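Local structure of Beta/alpha-amylase (Paenibacillus polymyxa, 3VOC) at residues N33-I38 with Y409-A414; D206-A211 with T217-I222; D229-N234 with S239-D244. The protein removes successive maltose units from the non-reducing ends of starch chains through this glycoside hydrolase family 14 beta-amylase domain, part of a longer beta/alpha-amylase precursor. All coordinates share one frame; numbering follows the deposited sequence.

Interaction 1. Residues N33-I38 with Y409-A414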
loop_
_atom_site.group_PDB
_atom_site.type_symbol
_atom_site.label_atom_id
_atom_site.label_comp_id
_atom_site.label_asym_id
_atom_site.label_seq_id
_atom_site.Cartn_x
_atom_site.Cartn_y
_atom_site.Cartn_z
ATOM N N ASN A 33 2.202 -19.933 19.946
ATOM C CA ASN A 33 0.936 -19.267 20.216
ATOM C C ASN A 33 -0.101 -19.449 19.100
ATOM O O ASN A 33 -1.212 -18.922 19.191
ATOM C CB ASN A 33 1.138 -17.781 20.520
ATOM C CG ASN A 33 1.678 -17.541 21.911
ATOM O OD1 ASN A 33 0.930 -17.146 22.810
ATOM N ND2 ASN A 33 2.978 -17.770 22.102
ATOM N N GLY A 34 0.257 -20.197 18.063
ATOM C CA GLY A 34 -0.681 -20.486 16.980
ATOM C C GLY A 34 -0.616 -19.496 15.829
ATOM O O GLY A 34 -1.458 -19.533 14.942
ATOM N N VAL A 35 0.388 -18.626 15.819
ATOM C CA VAL A 35 0.604 -17.749 14.648
ATOM C C VAL A 35 0.850 -18.615 13.414
ATOM O O VAL A 35 1.558 -19.621 13.501
ATOM C CB VAL A 35 1.768 -16.751 14.898
ATOM C CG1 VAL A 35 2.150 -16.009 13.615
ATOM C CG2 VAL A 35 1.380 -15.758 15.995
ATOM N N TYR A 36 0.230 -18.240 12.296
ATOM C CA TYR A 36 0.278 -18.987 11.047
ATOM C C TYR A 36 1.482 -18.646 10.182
ATOM O O TYR A 36 2.203 -19.549 9.715
ATOM C CB TYR A 36 -1.002 -18.738 10.241
ATOM C CG TYR A 36 -1.073 -19.447 8.899
ATOM C CD1 TYR A 36 -1.199 -20.844 8.816
ATOM C CD2 TYR A 36 -1.046 -18.713 7.714
ATOM C CE1 TYR A 36 -1.280 -21.491 7.558
ATOM C CE2 TYR A 36 -1.140 -19.332 6.476
ATOM C CZ TYR A 36 -1.260 -20.709 6.401
ATOM O OH TYR A 36 -1.343 -21.265 5.155
ATOM N N ALA A 37 1.666 -17.344 9.936
ATOM C CA ALA A 37 2.711 -16.879 9.027
ATOM C C ALA A 37 3.410 -15.626 9.508
ATOM O O ALA A 37 2.898 -14.902 10.374
ATOM C CB ALA A 37 2.148 -16.657 7.640
ATOM N N ILE A 38 4.597 -15.394 8.958
ATOM C CA ILE A 38 5.309 -14.136 9.121
ATOM C C ILE A 38 5.234 -13.375 7.802
ATOM O O ILE A 38 5.551 -13.940 6.743
ATOM C CB ILE A 38 6.797 -14.352 9.498
ATOM C CG1 ILE A 38 6.937 -15.182 10.798
ATOM C CG2 ILE A 38 7.561 -13.001 9.558
ATOM C CD1 ILE A 38 6.335 -14.513 12.062
ATOM N N TYR A 409 -8.169 -12.899 21.243
ATOM C CA TYR A 409 -9.121 -12.207 20.369
ATOM C C TYR A 409 -9.004 -12.598 18.905
ATOM O O TYR A 409 -10.009 -12.690 18.191
ATOM C CB TYR A 409 -8.946 -10.700 20.511
ATOM C CG TYR A 409 -9.595 -10.156 21.757
ATOM C CD1 TYR A 409 -10.987 -10.049 21.842
ATOM C CD2 TYR A 409 -8.826 -9.742 22.845
ATOM C CE1 TYR A 409 -11.611 -9.550 22.985
ATOM C CE2 TYR A 409 -9.436 -9.245 24.007
ATOM C CZ TYR A 409 -10.828 -9.152 24.061
ATOM O OH TYR A 409 -11.445 -8.652 25.186
ATOM N N ILE A 410 -7.771 -12.815 18.463
ATOM C CA ILE A 410 -7.500 -12.940 17.033
ATOM C C ILE A 410 -7.034 -14.324 16.613
ATOM O O ILE A 410 -7.643 -14.938 15.719
ATOM C CB ILE A 410 -6.474 -11.875 16.539
ATOM C CG1 ILE A 410 -6.841 -10.460 17.028
ATOM C CG2 ILE A 410 -6.330 -11.937 15.015
ATOM C CD1 ILE A 410 -8.242 -9.966 16.652
ATOM N N ILE A 411 -5.952 -14.819 17.218
ATOM C CA ILE A 411 -5.421 -16.126 16.808
ATOM C C ILE A 411 -6.477 -17.211 17.010
ATOM O O ILE A 411 -6.583 -18.131 16.200
ATOM C CB ILE A 411 -4.108 -16.531 17.538
ATOM C CG1 ILE A 411 -3.023 -15.475 17.370
ATOM C CG2 ILE A 411 -3.607 -17.902 17.036
ATOM C CD1 ILE A 411 -1.733 -15.815 18.093
ATOM N N SER A 412 -7.270 -17.074 18.072
ATOM C CA SER A 412 -8.323 -18.052 18.422
ATOM C C SER A 412 -9.412 -18.212 17.356
ATOM O O SER A 412 -10.160 -19.194 17.390
ATOM C CB SER A 412 -8.977 -17.677 19.753
ATOM O OG SER A 412 -9.642 -16.429 19.623
ATOM N N LYS A 413 -9.499 -17.261 16.422
ATOM C CA LYS A 413 -10.467 -17.340 15.328
ATOM C C LYS A 413 -10.047 -18.302 14.222
ATOM O O LYS A 413 -10.871 -18.683 13.382
ATOM C CB LYS A 413 -10.742 -15.950 14.728
ATOM C CG LYS A 413 -11.285 -14.919 15.722
ATOM C CD LYS A 413 -12.611 -15.367 16.344
ATOM C CE LYS A 413 -13.244 -14.253 17.182
ATOM N NZ LYS A 413 -12.427 -13.952 18.407
ATOM N N ALA A 414 -8.768 -18.666 14.198
ATOM C CA ALA A 414 -8.222 -19.520 13.140
ATOM C C ALA A 414 -8.403 -20.988 13.471
ATOM O O ALA A 414 -8.255 -21.381 14.633
ATOM C CB ALA A 414 -6.750 -19.229 12.941
#
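Asn33 offers its backbone, more than its side chain, to Ile411: the carbonyl O of Asn33 lies 3.3 Å from CD1 of Ile411, while CB of Asn33 stays at 4.2 Å from the same methyl. The amide at its far end is engaged elsewhere, with ND2 bonded to the carbonyl of Thr29 one helical turn back. Gly34 follows with positive phi (92°) and closes helix 20-32 in a Schellman motif. A side chain at this position would press against the preceding carbonyl and come tight against CG2 of Ile411, and that methyl sits 3.4 Å from the carbonyl O of Gly34. This is the alpha-to-beta turn of a TIM barrel: the first helix ends here, the second strand, 37-43, is about to start, and the last helix, 403-411, brings Ile411, near its C-terminal end, against the bend, so the end of the barrel's chain meets its beginning. Val35 completes the contact through one branch: CG2 touches CD1 of Ile411 at 3.8 Å, the two side chains meeting at a slant; its side chain also touches Val10 of the first strand. An alanine in place of Ile411 would probably leave the Val35 methyl without this apolar neighbour and open a gap beside the Asn33-Gly34 bend. The chain then folds into a type I turn from Ile411 to Ala414; within it Lys413 sends NZ back to the carbonyl O of Tyr409, 2.7 Å away, and also forms a salt bridge with Glu373.

Interaction 2. Residues D206-A211 with T217-I222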
loop_
_atom_site.group_PDB
_atom_site.type_symbol
_atom_site.label_atom_id
_atom_site.label_comp_id
_atom_site.label_asym_id
_atom_site.label_seq_id
_atom_site.Cartn_x
_atom_site.Cartn_y
_atom_site.Cartn_z
ATOM N N ASP A 206 -10.896 22.297 -27.909
ATOM C CA ASP A 206 -12.198 22.974 -27.913
ATOM C C ASP A 206 -13.273 22.090 -27.292
ATOM O O ASP A 206 -14.178 22.579 -26.613
ATOM C CB ASP A 206 -12.590 23.394 -29.330
ATOM C CG ASP A 206 -11.798 24.604 -29.831
ATOM O OD1 ASP A 206 -11.468 25.492 -29.022
ATOM O OD2 ASP A 206 -11.518 24.664 -31.051
ATOM N N LYS A 207 -13.173 20.786 -27.529
ATOM C CA LYS A 207 -14.099 19.843 -26.898
ATOM C C LYS A 207 -13.862 19.686 -25.394
ATOM O O LYS A 207 -14.799 19.410 -24.645
ATOM C CB LYS A 207 -14.121 18.512 -27.650
ATOM C CG LYS A 207 -14.910 18.642 -28.975
ATOM C CD LYS A 207 -14.629 17.504 -29.897
ATOM C CE LYS A 207 -15.620 17.466 -31.043
ATOM N NZ LYS A 207 -15.228 16.360 -31.982
ATOM N N ILE A 208 -12.614 19.892 -24.964
ATOM C CA ILE A 208 -12.293 19.945 -23.527
ATOM C C ILE A 208 -12.948 21.172 -22.898
ATOM O O ILE A 208 -13.634 21.063 -21.875
ATOM C CB ILE A 208 -10.758 19.931 -23.251
ATOM C CG1 ILE A 208 -10.149 18.586 -23.664
ATOM C CG2 ILE A 208 -10.481 20.173 -21.768
ATOM C CD1 ILE A 208 -8.599 18.586 -23.787
ATOM N N ASN A 209 -12.765 22.334 -23.527
ATOM C CA ASN A 209 -13.458 23.555 -23.098
ATOM C C ASN A 209 -14.979 23.362 -23.037
ATOM O O ASN A 209 -15.623 23.823 -22.096
ATOM C CB ASN A 209 -13.134 24.723 -24.039
ATOM C CG ASN A 209 -11.778 25.369 -23.746
ATOM O OD1 ASN A 209 -11.232 25.275 -22.637
ATOM N ND2 ASN A 209 -11.237 26.052 -24.749
ATOM N N ALA A 210 -15.536 22.686 -24.042
ATOM C CA ALA A 210 -16.985 22.414 -24.093
ATOM C C ALA A 210 -17.450 21.625 -22.866
ATOM O O ALA A 210 -18.513 21.895 -22.302
ATOM C CB ALA A 210 -17.352 21.663 -25.385
ATOM N N ALA A 211 -16.633 20.659 -22.444
ATOM C CA ALA A 211 -16.977 19.804 -21.307
ATOM C C ALA A 211 -16.778 20.501 -19.973
ATOM O O ALA A 211 -17.516 20.223 -19.007
ATOM C CB ALA A 211 -16.154 18.529 -21.338
ATOM N N THR A 217 -6.767 28.293 -24.535
ATOM C CA THR A 217 -6.316 28.437 -25.927
ATOM C C THR A 217 -5.247 27.424 -26.336
ATOM O O THR A 217 -4.957 27.281 -27.527
ATOM C CB THR A 217 -5.808 29.865 -26.240
ATOM O OG1 THR A 217 -4.775 30.224 -25.308
ATOM C CG2 THR A 217 -6.975 30.869 -26.154
ATOM N N SER A 218 -4.683 26.701 -25.370
ATOM C CA SER A 218 -3.782 25.588 -25.697
ATOM C C SER A 218 -3.851 24.485 -24.645
ATOM O O SER A 218 -4.137 24.745 -23.473
ATOM C CB SER A 218 -2.331 26.059 -25.829
ATOM O OG SER A 218 -1.830 26.425 -24.560
ATOM N N LEU A 219 -3.563 23.261 -25.075
ATOM C CA LEU A 219 -3.532 22.109 -24.174
ATOM C C LEU A 219 -2.557 22.352 -23.022
ATOM O O LEU A 219 -2.765 21.876 -21.913
ATOM C CB LEU A 219 -3.140 20.837 -24.936
ATOM C CG LEU A 219 -4.158 20.277 -25.941
ATOM C CD1 LEU A 219 -3.535 19.202 -26.832
ATOM C CD2 LEU A 219 -5.417 19.722 -25.236
ATOM N N SER A 220 -1.501 23.114 -23.298
ATOM C CA SER A 220 -0.483 23.406 -22.302
ATOM C C SER A 220 -0.999 24.232 -21.119
ATOM O O SER A 220 -0.353 24.277 -20.079
ATOM C CB SER A 220 0.717 24.088 -22.966
ATOM O OG SER A 220 0.381 25.423 -23.324
ATOM N N GLN A 221 -2.167 24.864 -21.252
ATOM C CA GLN A 221 -2.760 25.580 -20.119
ATOM C C GLN A 221 -3.592 24.673 -19.206
ATOM O O GLN A 221 -4.127 25.126 -18.194
ATOM C CB GLN A 221 -3.654 26.726 -20.587
ATOM C CG GLN A 221 -2.986 27.735 -21.482
ATOM C CD GLN A 221 -3.989 28.747 -22.026
ATOM O OE1 GLN A 221 -4.991 28.379 -22.637
ATOM N NE2 GLN A 221 -3.729 30.027 -21.782
ATOM N N ILE A 222 -3.747 23.410 -19.583
ATOM C CA ILE A 222 -4.423 22.456 -18.712
ATOM C C ILE A 222 -3.450 22.023 -17.622
ATOM O O ILE A 222 -2.350 21.557 -17.911
ATOM C CB ILE A 222 -4.904 21.216 -19.484
ATOM C CG1 ILE A 222 -5.960 21.607 -20.524
ATOM C CG2 ILE A 222 -5.419 20.128 -18.509
ATOM C CD1 ILE A 222 -6.287 20.492 -21.509
#
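Ile208 points its side chain from helix 205-212 at the loop that follows, and the contact is made almost wholly at its far end. CB directs the side chain toward residues 217-222 but itself touches neither partner, and the CG2 branch only skirts CD1 of Ile222, at 4.2 Å. CG1 lies beside the backbone N, anti to the carbonyl carbon (chi1 -67°), and chi2 of 165° extends the chain, carrying CD1 outward to touch two partners. The first is CD2 of Leu219, 3.7 Å away, where the two side chains cross at about a right angle. The second is CD1 of Ile222, which reaches back tip to tip at 3.8 Å. One methyl thus rests against two branched side chains that lie next to each other: the 3-10 turn 219-221 brings these residues, three apart in sequence, to the same side, with N of Ile222 bonded to the carbonyl O of Leu219 at 3.0 Å. The loop after helix 205-212 folds back on it through this turn and buries an apolar cluster, far out on the barrel's periphery and away from the annotated sites; helix 188-202 closes the cluster with Met198 against Ile208 and Phe194 against Ile222. The loop is braced internally by Gln221, whose OE1 accepts from three donors. N of Thr217 approaches nearly end-on at 2.6 Å, with a C=O...N angle of 158°, whereas N of Ser218, at 3.2 Å, and OG1 of Thr217 both stand above the carbonyl plane. The three donors pin the amide oxygen in place. Nearby, the hydroxyls of Ser218 and Ser220 share a hydrogen bond, OG to OG 2.7 Å. Asn209 ties the helix to the intervening turn through Thr214 and Leu216.

Interaction 3. Residues D229-N234 with S239-D244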
loop_
_atom_site.group_PDB
_atom_site.type_symbol
_atom_site.label_atom_id
_atom_site.label_comp_id
_atom_site.label_asym_id
_atom_site.label_seq_id
_atom_site.Cartn_x
_atom_site.Cartn_y
_atom_site.Cartn_z
ATOM N N ASP A 229 -5.899 22.980 -1.332
ATOM C CA ASP A 229 -6.670 23.133 -0.105
ATOM C C ASP A 229 -8.127 23.495 -0.344
ATOM O O ASP A 229 -9.023 22.939 0.300
ATOM C CB ASP A 229 -6.040 24.142 0.834
ATOM C CG ASP A 229 -5.408 23.487 2.036
ATOM O OD1 ASP A 229 -4.899 22.336 1.910
ATOM O OD2 ASP A 229 -5.410 24.135 3.105
ATOM N N GLY A 230 -8.355 24.420 -1.264
ATOM C CA GLY A 230 -9.706 24.918 -1.517
ATOM C C GLY A 230 -10.413 24.182 -2.633
ATOM O O GLY A 230 -11.387 24.674 -3.181
ATOM N N PHE A 231 -9.956 22.972 -2.938
ATOM C CA PHE A 231 -10.428 22.285 -4.118
ATOM C C PHE A 231 -11.903 21.914 -3.985
ATOM O O PHE A 231 -12.627 21.910 -4.967
ATOM C CB PHE A 231 -9.530 21.087 -4.439
ATOM C CG PHE A 231 -9.895 20.382 -5.706
ATOM C CD1 PHE A 231 -9.753 21.011 -6.937
ATOM C CD2 PHE A 231 -10.391 19.089 -5.669
ATOM C CE1 PHE A 231 -10.114 20.359 -8.111
ATOM C CE2 PHE A 231 -10.742 18.431 -6.840
ATOM C CZ PHE A 231 -10.602 19.069 -8.053
ATOM N N TYR A 232 -12.369 21.647 -2.767
ATOM C CA TYR A 232 -13.810 21.442 -2.573
ATOM C C TYR A 232 -14.563 22.780 -2.534
ATOM O O TYR A 232 -15.501 23.008 -3.327
ATOM C CB TYR A 232 -14.109 20.601 -1.314
ATOM C CG TYR A 232 -15.590 20.415 -1.053
ATOM C CD1 TYR A 232 -16.329 19.450 -1.748
ATOM C CD2 TYR A 232 -16.260 21.225 -0.123
ATOM C CE1 TYR A 232 -17.700 19.287 -1.511
ATOM C CE2 TYR A 232 -17.628 21.076 0.118
ATOM C CZ TYR A 232 -18.339 20.114 -0.578
ATOM O OH TYR A 232 -19.687 19.980 -0.328
ATOM N N THR A 233 -14.137 23.664 -1.627
ATOM C CA THR A 233 -14.862 24.914 -1.368
ATOM C C THR A 233 -14.910 25.922 -2.533
ATOM O O THR A 233 -15.810 26.776 -2.583
ATOM C CB THR A 233 -14.341 25.628 -0.103
ATOM O OG1 THR A 233 -12.919 25.675 -0.139
ATOM C CG2 THR A 233 -14.776 24.885 1.143
ATOM N N ASN A 234 -13.950 25.832 -3.452
ATOM C CA ASN A 234 -13.895 26.737 -4.607
ATOM C C ASN A 234 -14.689 26.238 -5.833
ATOM O O ASN A 234 -14.606 26.812 -6.912
ATOM C CB ASN A 234 -12.434 27.103 -4.971
ATOM C CG ASN A 234 -11.650 25.950 -5.632
ATOM O OD1 ASN A 234 -12.218 24.980 -6.159
ATOM N ND2 ASN A 234 -10.312 26.075 -5.613
ATOM N N SER A 239 -16.994 20.409 -9.886
ATOM C CA SER A 239 -16.951 20.821 -11.290
ATOM C C SER A 239 -16.664 19.634 -12.208
ATOM O O SER A 239 -16.079 18.631 -11.788
ATOM C CB SER A 239 -15.899 21.915 -11.516
ATOM O OG SER A 239 -14.584 21.405 -11.347
ATOM N N ALA A 240 -17.071 19.766 -13.464
ATOM C CA ALA A 240 -16.715 18.786 -14.480
ATOM C C ALA A 240 -15.190 18.630 -14.506
ATOM O O ALA A 240 -14.679 17.510 -14.527
ATOM C CB ALA A 240 -17.265 19.189 -15.848
ATOM N N TYR A 241 -14.470 19.752 -14.449
ATOM C CA TYR A 241 -13.005 19.702 -14.471
ATOM C C TYR A 241 -12.461 18.888 -13.292
ATOM O O TYR A 241 -11.605 18.017 -13.462
ATOM C CB TYR A 241 -12.402 21.115 -14.442
ATOM C CG TYR A 241 -10.984 21.122 -13.896
ATOM C CD1 TYR A 241 -9.903 20.711 -14.690
ATOM C CD2 TYR A 241 -10.724 21.533 -12.585
ATOM C CE1 TYR A 241 -8.589 20.691 -14.173
ATOM C CE2 TYR A 241 -9.419 21.515 -12.062
ATOM C CZ TYR A 241 -8.366 21.091 -12.856
ATOM O OH TYR A 241 -7.089 21.097 -12.324
ATOM N N GLY A 242 -12.952 19.196 -12.097
ATOM C CA GLY A 242 -12.475 18.541 -10.876
ATOM C C GLY A 242 -12.736 17.046 -10.869
ATOM O O GLY A 242 -11.884 16.259 -10.428
ATOM N N LYS A 243 -13.907 16.650 -11.371
ATOM C CA LYS A 243 -14.237 15.238 -11.503
ATOM C C LYS A 243 -13.350 14.552 -12.528
ATOM O O LYS A 243 -12.903 13.444 -12.295
ATOM C CB LYS A 243 -15.719 15.021 -11.856
ATOM C CG LYS A 243 -16.683 15.332 -10.707
ATOM C CD LYS A 243 -18.146 15.328 -11.184
ATOM C CE LYS A 243 -19.112 15.054 -10.022
ATOM N NZ LYS A 243 -18.866 15.940 -8.838
ATOM N N ASP A 244 -13.111 15.205 -13.664
ATOM C CA ASP A 244 -12.171 14.677 -14.646
ATOM C C ASP A 244 -10.763 14.526 -14.065
ATOM O O ASP A 244 -10.095 13.522 -14.315
ATOM C CB ASP A 244 -12.126 15.553 -15.912
ATOM C CG ASP A 244 -13.077 15.068 -16.989
ATOM O OD1 ASP A 244 -13.252 13.840 -17.135
ATOM O OD2 ASP A 244 -13.639 15.908 -17.721
#
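Phe231 and Gly242 bring the two backbones nearest, with their CA atoms 8.0 Å apart, where an irregular loop with helical angles at 231-233 faces the first turn of helix 240-268. The gap is bridged by the ring of Phe231. Its CG is anti to the backbone N (chi1 -176°), which swings the ring across to the helix, and it arrives edge first: CZ lies 3.4 Å from CA of Gly242, near the plane of the ring, and the carbonyl O of Gly242 also meets that edge in plane, 3.9 Å from CZ. Glycine is what permits so close an approach, since a CB on residue 242 would point at the ring and clash with CZ. The neighbouring corner of the ring, CE1, touches CE2 of Tyr241 at 4.2 Å, the two side chains crossing at a slant in a loose apolar contact. The edge of one aromatic ring thus fits against a bare patch of helix, with a second aromatic at its flank. The same glycine also takes part in the start of the helix: Ser239 is the N-cap, and its OG accepts from N of Gly242 at 2.8 Å with an N-H...O angle of 158°, while also bonding to the carbonyl of Gly236. Tyr241 is anchored at its far end by a hydrogen bond from its hydroxyl to the carbonyl O of Asn223, and Pro225 touches both side chains. The contact therefore fastens the loop between helices 205-212 and 240-268 onto the N-terminal turn of the latter, where Tyr241 packs edge-to-face on Trp212 of the preceding helix and Asp244 forms a salt bridge with Lys201 of helix 188-202.

The three contacts illustrate how one barrel enzyme is finished at different places. Interaction 1 brings the last helix to the first helix-to-strand turn in a partly buried seam and shares no element with the others. Interactions 2 and 3 are local and buried, beyond the fourth strand; both fix the loop between helices 205-212 and 240-268, with helix 188-202 packing against both. Centre to centre, interaction 2 lies about 56 Å and interaction 3 about 45 Å from interaction 1, but only about 17 Å from each other, touching where Ala211 O meets Ala240 CB at 3.3 Å. Ile411 meets backbone carbonyls and a valine methyl in the first; methyls meet in the second, an aromatic edge and glycine in the third.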